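Local coordinates for VirK protein (Legionella pneumophila, PDB 5XTA) that is of unknown function but belongs to the bacterial VirK family, is made with a signal sequence and is probably linked to type II secretion, at residues Arg60-Asp65 / Pro73-Ser78; Ser89-Val94 / Leu103-Met108. The protein carries 3 engineered substitutions. All coordinates share one frame; numbering follows the deposited sequence. Where two conformers were deposited one is given.

Interaction 1 of 2, residues Arg60-Asp65 / Pro73-Ser78. With SO4 (sulfate ion), chain F.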
loop_
_atom_site.group_PDB
_atom_site.type_symbol
_atom_site.label_atom_id
_atom_site.label_comp_id
_atom_site.label_asym_id
_atom_site.label_seq_id
_atom_site.Cartn_x
_atom_site.Cartn_y
_atom_site.Cartn_z
ATOM N N ARG A 60 -2.638 -3.022 9.237
ATOM C CA ARG A 60 -2.593 -1.946 10.218
ATOM C C ARG A 60 -3.313 -0.770 9.583
ATOM O O ARG A 60 -2.806 -0.142 8.633
ATOM C CB ARG A 60 -1.160 -1.561 10.539
ATOM C CG ARG A 60 -1.083 -0.432 11.570
ATOM C CD ARG A 60 0.323 0.023 11.829
ATOM N NE ARG A 60 0.868 0.727 10.676
ATOM C CZ ARG A 60 1.876 1.599 10.713
ATOM N NH1 ARG A 60 2.444 1.984 11.847
ATOM N NH2 ARG A 60 2.281 2.149 9.596
ATOM N N HIS A 61 -4.510 -0.504 10.080
ATOM C CA HIS A 61 -5.331 0.519 9.522
ATOM C C HIS A 61 -5.435 1.788 10.370
ATOM O O HIS A 61 -6.034 1.754 11.459
ATOM C CB HIS A 61 -6.688 -0.075 9.319
ATOM C CG HIS A 61 -7.629 0.854 8.676
ATOM N ND1 HIS A 61 -7.540 1.183 7.346
ATOM C CD2 HIS A 61 -8.685 1.533 9.169
ATOM C CE1 HIS A 61 -8.509 2.026 7.039
ATOM N NE2 HIS A 61 -9.209 2.267 8.133
ATOM N N PHE A 62 -4.981 2.918 9.824
ATOM C CA PHE A 62 -5.060 4.185 10.546
ATOM C C PHE A 62 -6.486 4.743 10.511
ATOM O O PHE A 62 -7.158 4.668 9.475
ATOM C CB PHE A 62 -4.133 5.211 9.962
ATOM C CG PHE A 62 -4.116 6.498 10.705
ATOM C CD1 PHE A 62 -3.244 6.673 11.781
ATOM C CD2 PHE A 62 -4.931 7.555 10.310
ATOM C CE1 PHE A 62 -3.179 7.873 12.448
ATOM C CE2 PHE A 62 -4.883 8.754 10.970
ATOM C CZ PHE A 62 -4.009 8.916 12.046
ATOM N N THR A 63 -6.938 5.283 11.633
ATOM C CA THR A 63 -8.315 5.808 11.746
ATOM C C THR A 63 -8.390 6.922 12.791
ATOM O O THR A 63 -7.555 7.036 13.675
ATOM C CB THR A 63 -9.348 4.669 12.022
ATOM O OG1 THR A 63 -10.701 5.125 11.855
ATOM C CG2 THR A 63 -9.186 4.044 13.395
ATOM N N LEU A 64 -9.382 7.794 12.608
ATOM C CA LEU A 64 -9.865 8.671 13.655
ATOM C C LEU A 64 -11.267 8.259 14.104
ATOM O O LEU A 64 -11.843 8.940 14.923
ATOM C CB LEU A 64 -9.914 10.124 13.154
ATOM C CG LEU A 64 -8.650 10.732 12.587
ATOM C CD1 LEU A 64 -8.874 12.198 12.225
ATOM C CD2 LEU A 64 -7.530 10.624 13.582
ATOM N N ASP A 65 -11.808 7.158 13.585
ATOM C CA ASP A 65 -13.222 6.797 13.800
ATOM C C ASP A 65 -13.452 5.750 14.833
ATOM O O ASP A 65 -14.609 5.349 15.037
ATOM C CB ASP A 65 -13.827 6.184 12.542
ATOM C CG ASP A 65 -14.210 7.193 11.539
ATOM O OD1 ASP A 65 -14.634 8.312 11.902
ATOM O OD2 ASP A 65 -14.111 6.843 10.348
ATOM N N PRO A 73 -6.078 9.876 16.923
ATOM C CA PRO A 73 -5.336 9.023 15.976
ATOM C C PRO A 73 -5.010 7.623 16.528
ATOM O O PRO A 73 -4.371 7.487 17.592
ATOM C CB PRO A 73 -4.083 9.843 15.685
ATOM C CG PRO A 73 -4.508 11.241 15.934
ATOM C CD PRO A 73 -5.330 11.114 17.184
HETATM N N MSE A 74 -5.503 6.588 15.834
HETATM C CA MSE A 74 -5.376 5.208 16.275
HETATM C C MSE A 74 -5.059 4.308 15.122
HETATM O O MSE A 74 -5.306 4.646 13.963
HETATM C CB MSE A 74 -6.700 4.752 16.860
HETATM C CG MSE A 74 -6.880 5.266 18.276
HETATM SE SE MSE A 74 -8.681 4.696 18.773
HETATM C CE MSE A 74 -9.574 5.978 17.569
ATOM N N PHE A 75 -4.487 3.150 15.422
ATOM C CA PHE A 75 -4.358 2.073 14.399
ATOM C C PHE A 75 -5.274 0.962 14.852
ATOM O O PHE A 75 -5.221 0.562 16.017
ATOM C CB PHE A 75 -2.963 1.513 14.298
ATOM C CG PHE A 75 -1.957 2.472 13.729
ATOM C CD1 PHE A 75 -2.019 2.849 12.393
ATOM C CD2 PHE A 75 -0.917 2.940 14.506
ATOM C CE1 PHE A 75 -1.074 3.719 11.860
ATOM C CE2 PHE A 75 0.032 3.797 13.984
ATOM C CZ PHE A 75 -0.049 4.188 12.654
ATOM N N ASP A 76 -6.108 0.488 13.928
ATOM C CA ASP A 76 -6.829 -0.759 14.096
ATOM C C ASP A 76 -6.006 -1.786 13.392
ATOM O O ASP A 76 -6.000 -1.840 12.163
ATOM C CB ASP A 76 -8.213 -0.689 13.459
ATOM C CG ASP A 76 -9.191 0.086 14.273
ATOM O OD1 ASP A 76 -8.882 0.524 15.413
ATOM O OD2 ASP A 76 -10.298 0.269 13.739
ATOM N N TYR A 77 -5.322 -2.602 14.166
ATOM C CA TYR A 77 -4.559 -3.701 13.649
ATOM C C TYR A 77 -5.397 -4.990 13.643
ATOM O O TYR A 77 -5.810 -5.497 14.713
ATOM C CB TYR A 77 -3.312 -3.894 14.496
ATOM C CG TYR A 77 -2.513 -5.120 14.156
ATOM C CD1 TYR A 77 -1.722 -5.158 13.021
ATOM C CD2 TYR A 77 -2.555 -6.256 14.959
ATOM C CE1 TYR A 77 -0.958 -6.279 12.713
ATOM C CE2 TYR A 77 -1.819 -7.389 14.639
ATOM C CZ TYR A 77 -1.023 -7.395 13.510
ATOM O OH TYR A 77 -0.294 -8.494 13.175
ATOM N N SER A 78 -5.612 -5.532 12.450
ATOM C CA SER A 78 -6.372 -6.745 12.266
ATOM C C SER A 78 -5.463 -7.867 11.826
ATOM O O SER A 78 -4.723 -7.715 10.867
ATOM C CB SER A 78 -7.439 -6.508 11.234
ATOM O OG SER A 78 -8.351 -5.562 11.741
HETATM S S SO4 F . 4.160 5.090 10.329
HETATM O O1 SO4 F . 3.571 4.509 9.103
HETATM O O2 SO4 F . 5.226 6.047 9.958
HETATM O O3 SO4 F . 4.736 4.009 11.160
HETATM O O4 SO4 F . 3.109 5.795 11.096
#
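Strands 54-63 and 74-83 form an antiparallel hairpin, and this contact lies at its turn end. Pro73 comes first: its CB packs on Phe62 CZ at 3.8 Å, and Leu64 CD2 reaches its CA. Selenomethionine Met74 and Thr63 make a hydrogen-bonded pair. Thr63 N gives to Met74 O at 2.9 Å, and Met74 N returns a bond to Thr63 O. Phe75 carries the face shared with Phe62 and Arg60. Arg60 CG is anti to the backbone N (chi1 -180°), and a bend at chi3 lays the chain along the ring. Arg60 CD sits over the face, 3.8 Å from the Phe75 ring centroid. The guanidinium stacks nearly flat beyond it, planes 11° apart, with Arg60 NH1 3.4 Å from Phe75 CZ. Phe62 turns its edge toward the Phe75 face in an offset T-shaped pair, planes at 72°. Asp76 and His61 exchange two backbone bonds, Asp76 N to His61 O being 2.8 Å. Tyr77 turns its ring edge to Arg60 CA; its OH bonds Asp65 of a neighbouring subunit. Arg60 NH2 bonds sulfate O1 at 2.7 Å and NH1 bonds O3, in the guanidinium plane at its edge. Arg60 residues of the other three subunits bind the same ion. The sulfate, probably from the crystallisation liquor, would offset the repulsion among these arginines, while the Phe75 ring probably fixes how this guanidinium is turned.

Interaction 2 of 2, residues Ser89-Val94 / Leu103-Met108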
loop_
_atom_site.group_PDB
_atom_site.type_symbol
_atom_site.label_atom_id
_atom_site.label_comp_id
_atom_site.label_asym_id
_atom_site.label_seq_id
_atom_site.Cartn_x
_atom_site.Cartn_y
_atom_site.Cartn_z
ATOM N N SER A 89 -10.742 -16.504 11.741
ATOM C CA SER A 89 -10.880 -15.494 12.775
ATOM C C SER A 89 -10.191 -14.195 12.392
ATOM O O SER A 89 -9.215 -14.184 11.609
ATOM C CB SER A 89 -10.339 -16.004 14.098
ATOM O OG SER A 89 -8.935 -16.096 14.080
ATOM N N ILE A 90 -10.733 -13.098 12.920
ATOM C CA ILE A 90 -10.129 -11.785 12.766
ATOM C C ILE A 90 -10.023 -11.231 14.149
ATOM O O ILE A 90 -11.017 -11.086 14.847
ATOM C CB ILE A 90 -10.928 -10.808 11.904
ATOM C CG1 ILE A 90 -11.273 -11.429 10.548
ATOM C CG2 ILE A 90 -10.152 -9.496 11.737
ATOM C CD1 ILE A 90 -12.533 -12.255 10.535
ATOM N N LYS A 91 -8.803 -10.940 14.546
ATOM C CA LYS A 91 -8.567 -10.296 15.786
ATOM C C LYS A 91 -8.062 -8.871 15.547
ATOM O O LYS A 91 -7.056 -8.655 14.891
ATOM C CB LYS A 91 -7.613 -11.112 16.629
ATOM C CG LYS A 91 -7.418 -10.431 17.978
ATOM C CD LYS A 91 -6.952 -11.336 19.081
ATOM C CE LYS A 91 -7.008 -10.599 20.418
ATOM N NZ LYS A 91 -5.895 -10.995 21.308
ATOM N N THR A 92 -8.815 -7.899 16.037
ATOM C CA THR A 92 -8.474 -6.498 15.868
ATOM C C THR A 92 -7.991 -5.926 17.185
ATOM O O THR A 92 -8.664 -6.058 18.195
ATOM C CB THR A 92 -9.678 -5.712 15.358
ATOM O OG1 THR A 92 -10.069 -6.280 14.118
ATOM C CG2 THR A 92 -9.312 -4.185 15.154
ATOM N N THR A 93 -6.805 -5.341 17.173
ATOM C CA THR A 93 -6.197 -4.735 18.330
ATOM C C THR A 93 -6.104 -3.239 18.078
ATOM O O THR A 93 -5.567 -2.784 17.039
ATOM C CB THR A 93 -4.809 -5.356 18.585
ATOM O OG1 THR A 93 -4.972 -6.754 18.871
ATOM C CG2 THR A 93 -4.111 -4.690 19.754
ATOM N N VAL A 94 -6.630 -2.458 19.012
ATOM C CA VAL A 94 -6.685 -1.028 18.800
ATOM C C VAL A 94 -5.531 -0.387 19.556
ATOM O O VAL A 94 -5.379 -0.614 20.766
ATOM C CB VAL A 94 -8.036 -0.449 19.215
ATOM C CG1 VAL A 94 -8.094 1.015 18.904
ATOM C CG2 VAL A 94 -9.180 -1.171 18.520
ATOM N N LEU A 103 -5.453 0.020 23.389
ATOM C CA LEU A 103 -6.705 0.547 23.928
ATOM C C LEU A 103 -7.779 -0.509 24.085
ATOM O O LEU A 103 -8.746 -0.307 24.808
ATOM C CB LEU A 103 -7.249 1.663 23.049
ATOM C CG LEU A 103 -6.450 2.963 22.878
ATOM C CD1 LEU A 103 -7.418 4.160 22.895
ATOM C CD2 LEU A 103 -5.366 3.189 23.910
ATOM N N GLY A 104 -7.640 -1.625 23.390
ATOM C CA GLY A 104 -8.664 -2.637 23.425
ATOM C C GLY A 104 -8.452 -3.613 22.302
ATOM O O GLY A 104 -7.584 -3.434 21.434
ATOM N N SER A 105 -9.229 -4.671 22.336
ATOM C CA SER A 105 -9.182 -5.655 21.270
ATOM C C SER A 105 -10.497 -6.333 21.186
ATOM O O SER A 105 -11.242 -6.380 22.175
ATOM C CB SER A 105 -8.069 -6.686 21.499
ATOM O OG SER A 105 -8.150 -7.303 22.772
ATOM N N TYR A 106 -10.802 -6.834 20.004
ATOM C CA TYR A 106 -11.992 -7.628 19.830
ATOM C C TYR A 106 -11.770 -8.627 18.715
ATOM O O TYR A 106 -10.858 -8.475 17.904
ATOM C CB TYR A 106 -13.206 -6.734 19.588
ATOM C CG TYR A 106 -13.044 -5.764 18.451
ATOM C CD1 TYR A 106 -12.520 -4.478 18.652
ATOM C CD2 TYR A 106 -13.416 -6.127 17.156
ATOM C CE1 TYR A 106 -12.362 -3.593 17.583
ATOM C CE2 TYR A 106 -13.264 -5.253 16.083
ATOM C CZ TYR A 106 -12.740 -3.983 16.298
ATOM O OH TYR A 106 -12.581 -3.123 15.225
ATOM N N GLN A 107 -12.579 -9.672 18.717
ATOM C CA GLN A 107 -12.408 -10.771 17.790
ATOM C C GLN A 107 -13.701 -11.240 17.173
ATOM O O GLN A 107 -14.748 -11.266 17.838
ATOM C CB GLN A 107 -11.712 -11.923 18.492
ATOM C CG GLN A 107 -11.646 -13.179 17.640
ATOM C CD GLN A 107 -10.603 -14.164 18.085
ATOM O OE1 GLN A 107 -9.503 -13.788 18.507
ATOM N NE2 GLN A 107 -10.933 -15.450 17.983
HETATM N N MSE A 108 -13.631 -11.640 15.908
HETATM C CA MSE A 108 -14.769 -12.299 15.301
HETATM C C MSE A 108 -14.341 -13.582 14.709
HETATM O O MSE A 108 -13.176 -13.771 14.389
HETATM C CB MSE A 108 -15.584 -11.534 14.298
HETATM C CG MSE A 108 -14.802 -10.834 13.222
HETATM SE SE MSE A 108 -15.680 -9.085 13.112
HETATM C CE MSE A 108 -14.956 -8.293 14.790
#
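Strands 87-96 and 102-111 pair antiparallel. Ser89 CA lies 3.3 Å from O of selenomethionine Met108, a CA-H...O contact. Ile90 and Met108 then exchange two backbone bonds, and Ile90 CD1 touches Met108 CG at 3.8 Å. On the other face Lys91 crosses Gln107 obliquely, its CD 3.6 Å from Gln107 OE1. Thr92 and Tyr106 form the central hydrogen-bonded pair. Thr92 N meets Tyr106 O at 2.8 Å, nearly along the C=O axis. Tyr106 takes the crowded first torsion (chi1 54°), with CG between the backbone N and the carbonyl carbon. This brings the ring over Thr92, whose CB lies 3.9 Å from the ring centroid in a CH-pi contact. Thr92 CG2 reaches toward Tyr106 OH, while Thr92 OG1 bonds Ser78 OG. Thr93 places its OG1 near Ser105 CB. Val94 N bonds Gly104 O almost straight (175°), but Val94 O takes Leu103 N at 2.7 Å instead of Gly104 N. Leu103 and Gly104 thus face Val94 together, a beta bulge. Gly104 N is left buried without a partner, so the bulge probably carries a polar cost, while Thr92 CB and CG2 pack against one face of the Tyr106 ring and Val94 CG2 touches Tyr106 CE1.

From the N terminus, interaction 1 comes first and closes the turn between strands 54-63 and 74-83. The chain runs on along strand 74-83 and turns back into strand 87-96. Interaction 2 then closes the next hairpin, with strand 102-111. The two contacts follow in series, neither nested nor crossed. Strands 74-83 and 87-96 are neighbours in the same antiparallel sheet, so the contacts lie side by side, their centres about 11 Å apart. Tyr77 O probably bonds Thr93 N at 2.7 Å, and Met74 and Asp76 pack on Val94. Together they join four consecutive strands of the larger sheet in this VirK fold.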